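Local coordinates for ribonuclease (Nicotiana glutinosa, PDB 1IYB), which probably cleaves RNA as a member of the ribonuclease T2 family and holds guanosine-5'-monophosphate in a guanine-binding pocket, at residues G34-D39 with P81-P86; S60-D65 with H101-E106; N123-L128 with I177-D182. All blocks are in the same frame, centred on the assembly; numbering follows the deposited sequence.

Contact 1 (G34-D39 with P81-P86). With 5GP (guanosine-5'-monophosphate), chain C.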
loop_
_atom_site.group_PDB
_atom_site.type_symbol
_atom_site.label_atom_id
_atom_site.label_comp_id
_atom_site.label_asym_id
_atom_site.label_seq_id
_atom_site.Cartn_x
_atom_site.Cartn_y
_atom_site.Cartn_z
ATOM N N GLY A 34 29.906 7.348 2.115
ATOM C CA GLY A 34 30.651 6.114 2.300
ATOM C C GLY A 34 29.923 4.965 2.969
ATOM O O GLY A 34 28.744 5.061 3.319
ATOM N N LYS A 35 30.646 3.866 3.148
ATOM C CA LYS A 35 30.099 2.666 3.772
ATOM C C LYS A 35 29.599 2.946 5.184
ATOM O O LYS A 35 30.348 3.430 6.030
ATOM C CB LYS A 35 31.169 1.574 3.831
ATOM C CG LYS A 35 30.668 0.251 4.386
ATOM C CD LYS A 35 31.823 -0.714 4.625
ATOM C CE LYS A 35 31.320 -2.063 5.115
ATOM N NZ LYS A 35 32.445 -2.955 5.519
ATOM N N PRO A 36 28.320 2.647 5.455
ATOM C CA PRO A 36 27.778 2.884 6.797
ATOM C C PRO A 36 28.473 1.982 7.814
ATOM O O PRO A 36 29.098 0.986 7.442
ATOM C CB PRO A 36 26.303 2.515 6.647
ATOM C CG PRO A 36 26.025 2.770 5.190
ATOM C CD PRO A 36 27.259 2.224 4.525
ATOM N N ALA A 37 28.364 2.334 9.090
ATOM C CA ALA A 37 28.957 1.526 10.147
ATOM C C ALA A 37 28.291 0.154 10.111
ATOM O O ALA A 37 27.129 0.037 9.719
ATOM C CB ALA A 37 28.724 2.181 11.496
ATOM N N SER A 38 29.024 -0.880 10.514
ATOM C CA SER A 38 28.479 -2.234 10.522
ATOM C C SER A 38 27.560 -2.463 11.714
ATOM O O SER A 38 27.853 -3.268 12.599
ATOM C CB SER A 38 29.611 -3.267 10.533
ATOM O OG SER A 38 30.333 -3.234 9.315
ATOM N N ASP A 39 26.444 -1.743 11.725
ATOM C CA ASP A 39 25.449 -1.854 12.785
ATOM C C ASP A 39 24.090 -1.876 12.108
ATOM O O ASP A 39 23.976 -1.569 10.917
ATOM C CB ASP A 39 25.491 -0.638 13.715
ATOM C CG ASP A 39 26.895 -0.263 14.135
ATOM O OD1 ASP A 39 27.642 -1.151 14.595
ATOM O OD2 ASP A 39 27.246 0.931 14.012
ATOM N N PRO A 81 20.805 5.315 7.635
ATOM C CA PRO A 81 21.329 5.409 6.270
ATOM C C PRO A 81 20.462 4.759 5.203
ATOM O O PRO A 81 19.698 3.831 5.483
ATOM C CB PRO A 81 22.689 4.726 6.378
ATOM C CG PRO A 81 22.430 3.656 7.400
ATOM C CD PRO A 81 21.621 4.398 8.453
ATOM N N THR A 82 20.587 5.263 3.980
ATOM C CA THR A 82 19.869 4.700 2.848
ATOM C C THR A 82 20.870 3.834 2.087
ATOM O O THR A 82 22.041 4.201 1.942
ATOM C CB THR A 82 19.316 5.787 1.897
ATOM O OG1 THR A 82 18.688 5.150 0.778
ATOM C CG2 THR A 82 20.435 6.694 1.389
ATOM N N LEU A 83 20.413 2.674 1.628
ATOM C CA LEU A 83 21.271 1.757 0.891
ATOM C C LEU A 83 20.748 1.526 -0.525
ATOM O O LEU A 83 21.164 0.593 -1.204
ATOM C CB LEU A 83 21.381 0.425 1.640
ATOM C CG LEU A 83 22.107 0.498 2.984
ATOM C CD1 LEU A 83 21.974 -0.829 3.719
ATOM C CD2 LEU A 83 23.573 0.840 2.754
ATOM N N ALA A 84 19.838 2.387 -0.966
ATOM C CA ALA A 84 19.269 2.275 -2.306
ATOM C C ALA A 84 20.184 2.928 -3.347
ATOM O O ALA A 84 21.021 3.767 -3.016
ATOM C CB ALA A 84 17.888 2.926 -2.340
ATOM N N CYS A 85 20.022 2.538 -4.608
ATOM C CA CYS A 85 20.833 3.097 -5.686
ATOM C C CYS A 85 20.057 4.132 -6.495
ATOM O O CYS A 85 18.853 3.992 -6.695
ATOM C CB CYS A 85 21.302 1.994 -6.633
ATOM S SG CYS A 85 22.561 0.863 -5.964
ATOM N N PRO A 86 20.744 5.183 -6.976
ATOM C CA PRO A 86 22.177 5.437 -6.797
ATOM C C PRO A 86 22.460 6.013 -5.410
ATOM O O PRO A 86 21.532 6.382 -4.693
ATOM C CB PRO A 86 22.483 6.427 -7.914
ATOM C CG PRO A 86 21.239 7.241 -7.958
ATOM C CD PRO A 86 20.144 6.196 -7.864
HETATM P P 5GP C . 8.347 0.633 3.818
HETATM O O1P 5GP C . 6.896 0.464 3.698
HETATM O O2P 5GP C . 8.723 1.621 4.905
HETATM O O3P 5GP C . 9.042 -0.753 4.056
HETATM O "O5'" 5GP C . 9.044 1.180 2.441
HETATM C "C5'" 5GP C . 10.510 1.252 2.291
HETATM C "C4'" 5GP C . 10.989 1.797 0.924
HETATM O "O4'" 5GP C . 12.088 2.769 1.222
HETATM C "C3'" 5GP C . 11.637 0.850 -0.083
HETATM O "O3'" 5GP C . 10.708 0.172 -0.915
HETATM C "C2'" 5GP C . 12.567 1.744 -0.912
HETATM O "O2'" 5GP C . 11.886 2.351 -2.031
HETATM C "C1'" 5GP C . 13.044 2.764 0.109
HETATM N N9 5GP C . 14.455 2.708 0.605
HETATM C C8 5GP C . 15.478 3.617 0.450
HETATM N N7 5GP C . 16.590 3.334 1.097
HETATM C C5 5GP C . 16.258 2.121 1.734
HETATM C C6 5GP C . 17.071 1.311 2.595
HETATM O O6 5GP C . 18.227 1.507 2.953
HETATM N N1 5GP C . 16.365 0.151 3.041
HETATM C C2 5GP C . 15.052 -0.149 2.682
HETATM N N2 5GP C . 14.584 -1.295 3.218
HETATM N N3 5GP C . 14.286 0.611 1.876
HETATM C C4 5GP C . 14.957 1.731 1.438
#
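Between P81 and L83, the two residues that meet P36 across this contact, T82 OG1 is held from two directions: it donates to N7 of guanosine-5'-monophosphate at 2.8 Å and accepts a weak, nearly straight bond from A84 N. This is the guanine-binding loop of a ribonuclease of the T2 family, running between helix 73-79 and helix 91-102. The T82 side chain leaves the backbone pointing away from 34-39, and its hydroxyl lies anti to the backbone nitrogen (chi1 177°), which brings it to the base. One residue on, L83 N donates to guanine O6 at 2.8 Å with an N-H...O angle of 146°. Together these bonds read N7 and O6 of the base; a donor presented to O6 suits guanine, since adenine carries an amino group there. A84 adds its CB, 3.7 Å from N7 of the nucleotide. The back of the loop is apolar. P36 directs its ring toward P81 and L83, and the two proline rings meet at a slant, with P36 CB 4.1 Å from P81 CG. P36 is also laid against Y30 and P31, while L83 packs on P18 and Y21 of helix 18-21. A backbone hydrogen bond between L83 and C29 and the C85-C29 disulfide tie the loop down further. K35 NZ forms a salt bridge with the F208 carboxylate and S38 OG a hydrogen bond with F208 O, tying 34-39 to the C-terminus. The same P36 CG atom touches both partners, 4.0 Å from P81 CB and 4.0 Å from L83 CD2.

Contact 2 (S60-D65 with H101-E106). With 5GP (guanosine-5'-monophosphate), chain C.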
loop_
_atom_site.group_PDB
_atom_site.type_symbol
_atom_site.label_atom_id
_atom_site.label_comp_id
_atom_site.label_asym_id
_atom_site.label_seq_id
_atom_site.Cartn_x
_atom_site.Cartn_y
_atom_site.Cartn_z
ATOM N N SER A 60 -1.801 13.681 2.723
ATOM C CA SER A 60 -1.139 14.296 1.579
ATOM C C SER A 60 -0.782 15.763 1.798
ATOM O O SER A 60 0.019 16.326 1.052
ATOM C CB SER A 60 -2.034 14.182 0.345
ATOM O OG SER A 60 -3.241 14.900 0.540
ATOM N N ASN A 61 -1.371 16.384 2.814
ATOM C CA ASN A 61 -1.094 17.787 3.082
ATOM C C ASN A 61 -0.075 18.006 4.188
ATOM O O ASN A 61 0.069 19.110 4.715
ATOM C CB ASN A 61 -2.397 18.524 3.374
ATOM C CG ASN A 61 -3.258 18.647 2.135
ATOM O OD1 ASN A 61 -2.807 19.171 1.118
ATOM N ND2 ASN A 61 -4.485 18.148 2.201
ATOM N N SER A 62 0.638 16.935 4.523
ATOM C CA SER A 62 1.685 16.990 5.529
ATOM C C SER A 62 2.957 16.425 4.904
ATOM O O SER A 62 3.466 15.388 5.326
ATOM C CB SER A 62 1.297 16.172 6.757
ATOM O OG SER A 62 2.356 16.138 7.696
ATOM N N PRO A 63 3.482 17.099 3.874
ATOM C CA PRO A 63 4.700 16.627 3.212
ATOM C C PRO A 63 5.934 16.724 4.102
ATOM O O PRO A 63 5.990 17.542 5.015
ATOM C CB PRO A 63 4.792 17.532 1.986
ATOM C CG PRO A 63 4.225 18.810 2.485
ATOM C CD PRO A 63 3.011 18.359 3.271
ATOM N N TYR A 64 6.915 15.865 3.836
ATOM C CA TYR A 64 8.160 15.867 4.592
ATOM C C TYR A 64 8.799 17.252 4.480
ATOM O O TYR A 64 8.843 17.835 3.393
ATOM C CB TYR A 64 9.107 14.807 4.025
ATOM C CG TYR A 64 10.488 14.791 4.642
ATOM C CD1 TYR A 64 10.679 14.432 5.978
ATOM C CD2 TYR A 64 11.610 15.119 3.881
ATOM C CE1 TYR A 64 11.956 14.397 6.539
ATOM C CE2 TYR A 64 12.889 15.087 4.432
ATOM C CZ TYR A 64 13.056 14.724 5.758
ATOM O OH TYR A 64 14.321 14.674 6.300
ATOM N N ASP A 65 9.281 17.769 5.606
ATOM C CA ASP A 65 9.924 19.084 5.663
ATOM C C ASP A 65 11.210 18.930 6.472
ATOM O O ASP A 65 11.198 19.044 7.698
ATOM C CB ASP A 65 8.990 20.088 6.347
ATOM C CG ASP A 65 9.561 21.494 6.382
ATOM O OD1 ASP A 65 8.903 22.384 6.966
ATOM O OD2 ASP A 65 10.660 21.712 5.829
ATOM N N HIS A 101 4.410 6.368 6.605
ATOM C CA HIS A 101 4.123 5.927 7.968
ATOM C C HIS A 101 3.910 7.024 9.018
ATOM O O HIS A 101 2.945 6.984 9.785
ATOM C CB HIS A 101 5.250 4.998 8.428
ATOM C CG HIS A 101 5.375 3.742 7.618
ATOM N ND1 HIS A 101 4.439 2.731 7.662
ATOM C CD2 HIS A 101 6.335 3.326 6.757
ATOM C CE1 HIS A 101 4.818 1.745 6.867
ATOM N NE2 HIS A 101 5.966 2.081 6.306
ATOM N N GLY A 102 4.825 7.987 9.072
ATOM C CA GLY A 102 4.708 9.061 10.044
ATOM C C GLY A 102 3.378 9.794 10.030
ATOM O O GLY A 102 2.810 10.095 11.081
ATOM N N THR A 103 2.877 10.097 8.840
ATOM C CA THR A 103 1.612 10.810 8.727
ATOM C C THR A 103 0.456 10.054 9.382
ATOM O O THR A 103 -0.548 10.656 9.770
ATOM C CB THR A 103 1.252 11.066 7.252
ATOM O OG1 THR A 103 1.187 9.813 6.556
ATOM C CG2 THR A 103 2.295 11.971 6.596
ATOM N N CYS A 104 0.596 8.738 9.507
ATOM C CA CYS A 104 -0.457 7.932 10.110
ATOM C C CYS A 104 -0.440 7.981 11.635
ATOM O O CYS A 104 -1.277 7.356 12.290
ATOM C CB CYS A 104 -0.358 6.485 9.614
ATOM S SG CYS A 104 -0.566 6.331 7.804
ATOM N N ALA A 105 0.502 8.736 12.197
ATOM C CA ALA A 105 0.604 8.887 13.646
ATOM C C ALA A 105 0.749 10.368 13.991
ATOM O O ALA A 105 1.240 10.716 15.062
ATOM C CB ALA A 105 1.804 8.106 14.181
ATOM N N GLU A 106 0.310 11.225 13.069
ATOM C CA GLU A 106 0.371 12.681 13.222
ATOM C C GLU A 106 -0.224 13.217 14.516
ATOM O O GLU A 106 0.194 14.265 15.007
ATOM C CB GLU A 106 -0.363 13.366 12.066
ATOM C CG GLU A 106 0.412 13.478 10.789
ATOM C CD GLU A 106 -0.387 14.174 9.701
ATOM O OE1 GLU A 106 0.207 14.512 8.664
ATOM O OE2 GLU A 106 -1.610 14.372 9.875
HETATM P P 5GP C . 8.347 0.633 3.818
HETATM O O1P 5GP C . 6.896 0.464 3.698
HETATM O O2P 5GP C . 8.723 1.621 4.905
HETATM O O3P 5GP C . 9.042 -0.753 4.056
HETATM O "O5'" 5GP C . 9.044 1.180 2.441
HETATM C "C5'" 5GP C . 10.510 1.252 2.291
HETATM C "C4'" 5GP C . 10.989 1.797 0.924
HETATM O "O4'" 5GP C . 12.088 2.769 1.222
HETATM C "C3'" 5GP C . 11.637 0.850 -0.083
HETATM O "O3'" 5GP C . 10.708 0.172 -0.915
HETATM C "C2'" 5GP C . 12.567 1.744 -0.912
HETATM O "O2'" 5GP C . 11.886 2.351 -2.031
HETATM C "C1'" 5GP C . 13.044 2.764 0.109
HETATM N N9 5GP C . 14.455 2.708 0.605
HETATM C C8 5GP C . 15.478 3.617 0.450
HETATM N N7 5GP C . 16.590 3.334 1.097
HETATM C C5 5GP C . 16.258 2.121 1.734
HETATM C C6 5GP C . 17.071 1.311 2.595
HETATM O O6 5GP C . 18.227 1.507 2.953
HETATM N N1 5GP C . 16.365 0.151 3.041
HETATM C C2 5GP C . 15.052 -0.149 2.682
HETATM N N2 5GP C . 14.584 -1.295 3.218
HETATM N N3 5GP C . 14.286 0.611 1.876
HETATM C C4 5GP C . 14.957 1.731 1.438
#
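S62 meets T103 and E106 in a small, partly buried contact between the loop leading from strand 41-48 to helix 73-79 and the segment 101-106, which carries helix 91-102 into a 3-10 turn. The closest sound approach to T103 is by its methyl: CG2 lies 3.8 Å from S62 O. T103 OG1 (chi1 58°) bonds back to E99 O and weakly to C58 N, while the methyl CG2 is the branch that meets S62. S62 O is itself taken by W98 NE1. E106 OE1 is modelled 2.9 Å from S62 OG, but the approach of this carboxylate is doubtful because OE1 also sits too close to S62 CB. At the other end of 101-106, H101 turns its ring edge to the nucleotide phosphate, whose phosphorus lies in the ring plane; NE2 donates to O1P of guanosine-5'-monophosphate at 3.2 Å and weakly to O2P. W46 stacks on the H101 ring. Beyond the contact, S60 OG bonds D9 of the second subunit. With S62 O taken by W98 NE1 and T103 OG1 bonded mainly to E99 O, what joins S62 to T103 is van der Waals contact of the methyl.

Contact 3 (N123-L128 with I177-D182)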
loop_
_atom_site.group_PDB
_atom_site.type_symbol
_atom_site.label_atom_id
_atom_site.label_comp_id
_atom_site.label_asym_id
_atom_site.label_seq_id
_atom_site.Cartn_x
_atom_site.Cartn_y
_atom_site.Cartn_z
ATOM N N ASN A 123 18.868 4.142 19.919
ATOM C CA ASN A 123 19.902 4.173 20.948
ATOM C C ASN A 123 19.536 3.246 22.104
ATOM O O ASN A 123 20.410 2.663 22.741
ATOM C CB ASN A 123 20.084 5.603 21.456
ATOM C CG ASN A 123 21.133 5.710 22.546
ATOM O OD1 ASN A 123 22.317 5.457 22.316
ATOM N ND2 ASN A 123 20.703 6.091 23.744
ATOM N N GLN A 124 18.238 3.117 22.363
ATOM C CA GLN A 124 17.715 2.270 23.434
ATOM C C GLN A 124 17.858 0.784 23.110
ATOM O O GLN A 124 18.079 -0.041 23.999
ATOM C CB GLN A 124 16.232 2.591 23.649
ATOM C CG GLN A 124 15.537 1.793 24.749
ATOM C CD GLN A 124 14.017 1.858 24.648
ATOM O OE1 GLN A 124 13.447 2.878 24.253
ATOM N NE2 GLN A 124 13.354 0.767 25.019
ATOM N N ILE A 125 17.740 0.455 21.829
ATOM C CA ILE A 125 17.805 -0.929 21.379
ATOM C C ILE A 125 18.951 -1.170 20.398
ATOM O O ILE A 125 18.747 -1.179 19.181
ATOM C CB ILE A 125 16.471 -1.317 20.712
ATOM C CG1 ILE A 125 15.316 -0.962 21.653
ATOM C CG2 ILE A 125 16.457 -2.800 20.376
ATOM C CD1 ILE A 125 13.954 -1.085 21.028
ATOM N N ASN A 126 20.154 -1.358 20.934
ATOM C CA ASN A 126 21.333 -1.608 20.106
ATOM C C ASN A 126 21.380 -3.107 19.840
ATOM O O ASN A 126 21.911 -3.879 20.642
ATOM C CB ASN A 126 22.601 -1.176 20.840
ATOM C CG ASN A 126 23.822 -1.165 19.937
ATOM O OD1 ASN A 126 24.001 -2.053 19.107
ATOM N ND2 ASN A 126 24.676 -0.160 20.107
ATOM N N LEU A 127 20.820 -3.511 18.708
ATOM C CA LEU A 127 20.749 -4.917 18.343
ATOM C C LEU A 127 22.090 -5.603 18.134
ATOM O O LEU A 127 22.266 -6.749 18.538
ATOM C CB LEU A 127 19.885 -5.075 17.096
ATOM C CG LEU A 127 18.432 -4.652 17.305
ATOM C CD1 LEU A 127 17.720 -4.588 15.963
ATOM C CD2 LEU A 127 17.742 -5.632 18.245
ATOM N N LEU A 128 23.037 -4.916 17.505
ATOM C CA LEU A 128 24.341 -5.523 17.280
ATOM C C LEU A 128 24.990 -5.869 18.613
ATOM O O LEU A 128 25.500 -6.973 18.793
ATOM C CB LEU A 128 25.256 -4.582 16.494
ATOM C CG LEU A 128 26.656 -5.142 16.211
ATOM C CD1 LEU A 128 26.553 -6.327 15.268
ATOM C CD2 LEU A 128 27.536 -4.057 15.609
ATOM N N ILE A 177 14.553 -6.679 12.149
ATOM C CA ILE A 177 14.085 -7.007 13.485
ATOM C C ILE A 177 13.042 -5.980 13.906
ATOM O O ILE A 177 13.272 -4.773 13.812
ATOM C CB ILE A 177 15.263 -7.038 14.481
ATOM C CG1 ILE A 177 16.186 -8.205 14.117
ATOM C CG2 ILE A 177 14.752 -7.179 15.919
ATOM C CD1 ILE A 177 17.376 -8.375 15.034
ATOM N N TYR A 178 11.892 -6.484 14.349
ATOM C CA TYR A 178 10.754 -5.667 14.766
ATOM C C TYR A 178 10.558 -5.661 16.282
ATOM O O TYR A 178 10.565 -6.714 16.922
ATOM C CB TYR A 178 9.463 -6.208 14.133
ATOM C CG TYR A 178 9.370 -6.162 12.621
ATOM C CD1 TYR A 178 10.354 -6.736 11.811
ATOM C CD2 TYR A 178 8.259 -5.594 11.999
ATOM C CE1 TYR A 178 10.226 -6.745 10.419
ATOM C CE2 TYR A 178 8.121 -5.600 10.612
ATOM C CZ TYR A 178 9.105 -6.175 9.830
ATOM O OH TYR A 178 8.959 -6.183 8.460
ATOM N N ILE A 179 10.363 -4.474 16.845
ATOM C CA ILE A 179 10.119 -4.313 18.280
ATOM C C ILE A 179 8.849 -3.472 18.379
ATOM O O ILE A 179 8.724 -2.467 17.686
ATOM C CB ILE A 179 11.276 -3.559 18.974
ATOM C CG1 ILE A 179 12.585 -4.330 18.788
ATOM C CG2 ILE A 179 10.962 -3.370 20.453
ATOM C CD1 ILE A 179 12.559 -5.722 19.356
ATOM N N CYS A 180 7.905 -3.870 19.228
ATOM C CA CYS A 180 6.661 -3.111 19.332
ATOM C C CYS A 180 6.631 -2.006 20.386
ATOM O O CYS A 180 7.200 -2.138 21.472
ATOM C CB CYS A 180 5.482 -4.079 19.511
ATOM S SG CYS A 180 5.190 -5.000 17.968
ATOM N N VAL A 181 5.976 -0.900 20.030
ATOM C CA VAL A 181 5.828 0.269 20.895
ATOM C C VAL A 181 4.334 0.562 21.016
ATOM O O VAL A 181 3.597 0.436 20.041
ATOM C CB VAL A 181 6.533 1.505 20.284
ATOM C CG1 VAL A 181 6.445 2.688 21.237
ATOM C CG2 VAL A 181 7.982 1.175 19.972
ATOM N N ASP A 182 3.882 0.956 22.203
ATOM C CA ASP A 182 2.459 1.231 22.393
ATOM C C ASP A 182 1.972 2.413 21.553
ATOM O O ASP A 182 2.759 3.268 21.144
ATOM C CB ASP A 182 2.157 1.484 23.872
ATOM C CG ASP A 182 2.334 2.928 24.261
ATOM O OD1 ASP A 182 3.470 3.437 24.171
ATOM O OD2 ASP A 182 1.326 3.556 24.653
#
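L127 and I177 meet end-on, while I125 and I179 pass side by side with their chains running oppositely. Both pairs are buried and wholly aliphatic, and they join the bend after helix 111-124 and the start of helix 127-133 to one face of strand 172-182. L127 has CG anti to the carbonyl carbon, and its CD1 branch continues the chain outward (chi2 169°). That methyl does most of the touching: CD1 stands 3.8 Å from I177 CB and 3.9 Å from I177 CD1, resting in the angle between the branches of the isoleucine. The second methyl, CD2, approaches I177 CG2 at 4.1 Å. I125 likewise extends its longer branch (chi2 171°), and the terminal CD1 lies 3.8 Å from I179 CG2 and 4.2 Å from I179 CG1. In I179, chi1 puts CG2 anti to the backbone N, where it is the branch nearest I125; separately, chi2 (-60°) bends the CG1-CD1 arm. The bend itself is pinned: N126 is the N-cap of helix 127-133, with OD1 accepting from E129 N, and I125 O accepts from Q15 NE2. Alternation along the strand sends I177 and I179 toward the helices and Y178 away from them, where its OH bonds E163 and its ring meets Y12 edge-to-face. The strand is an inner member of the antiparallel sheet, pairing with 10-16 on one flank and 161-166 on the other. Helix 145-156 completes the aliphatic layer, with I152 against both L127 and I177, and I156 against I179.

How the contacts relate
Both segments of contact 1, and both of contact 2, come earlier in the chain than contact 3, whereas contacts 1 and 2 interleave. Contacts 1 and 2 lie 25 Å apart between centres yet border the same nucleotide, contact 1 at the base and contact 2 at the phosphate; helix 91-102 leads from the loop holding 81-86 to H101 at its C-terminal part. Contact 3 is the most central, its centre 8 Å from that of the chain, and binds helices to the four-stranded sheet. It touches contact 1 where L128 packs on S38 and D39, but stays about 9 Å from contact 2 at the nearest atoms. The pocket thus draws on the 81-86 loop, helix 91-102 and sheet strands.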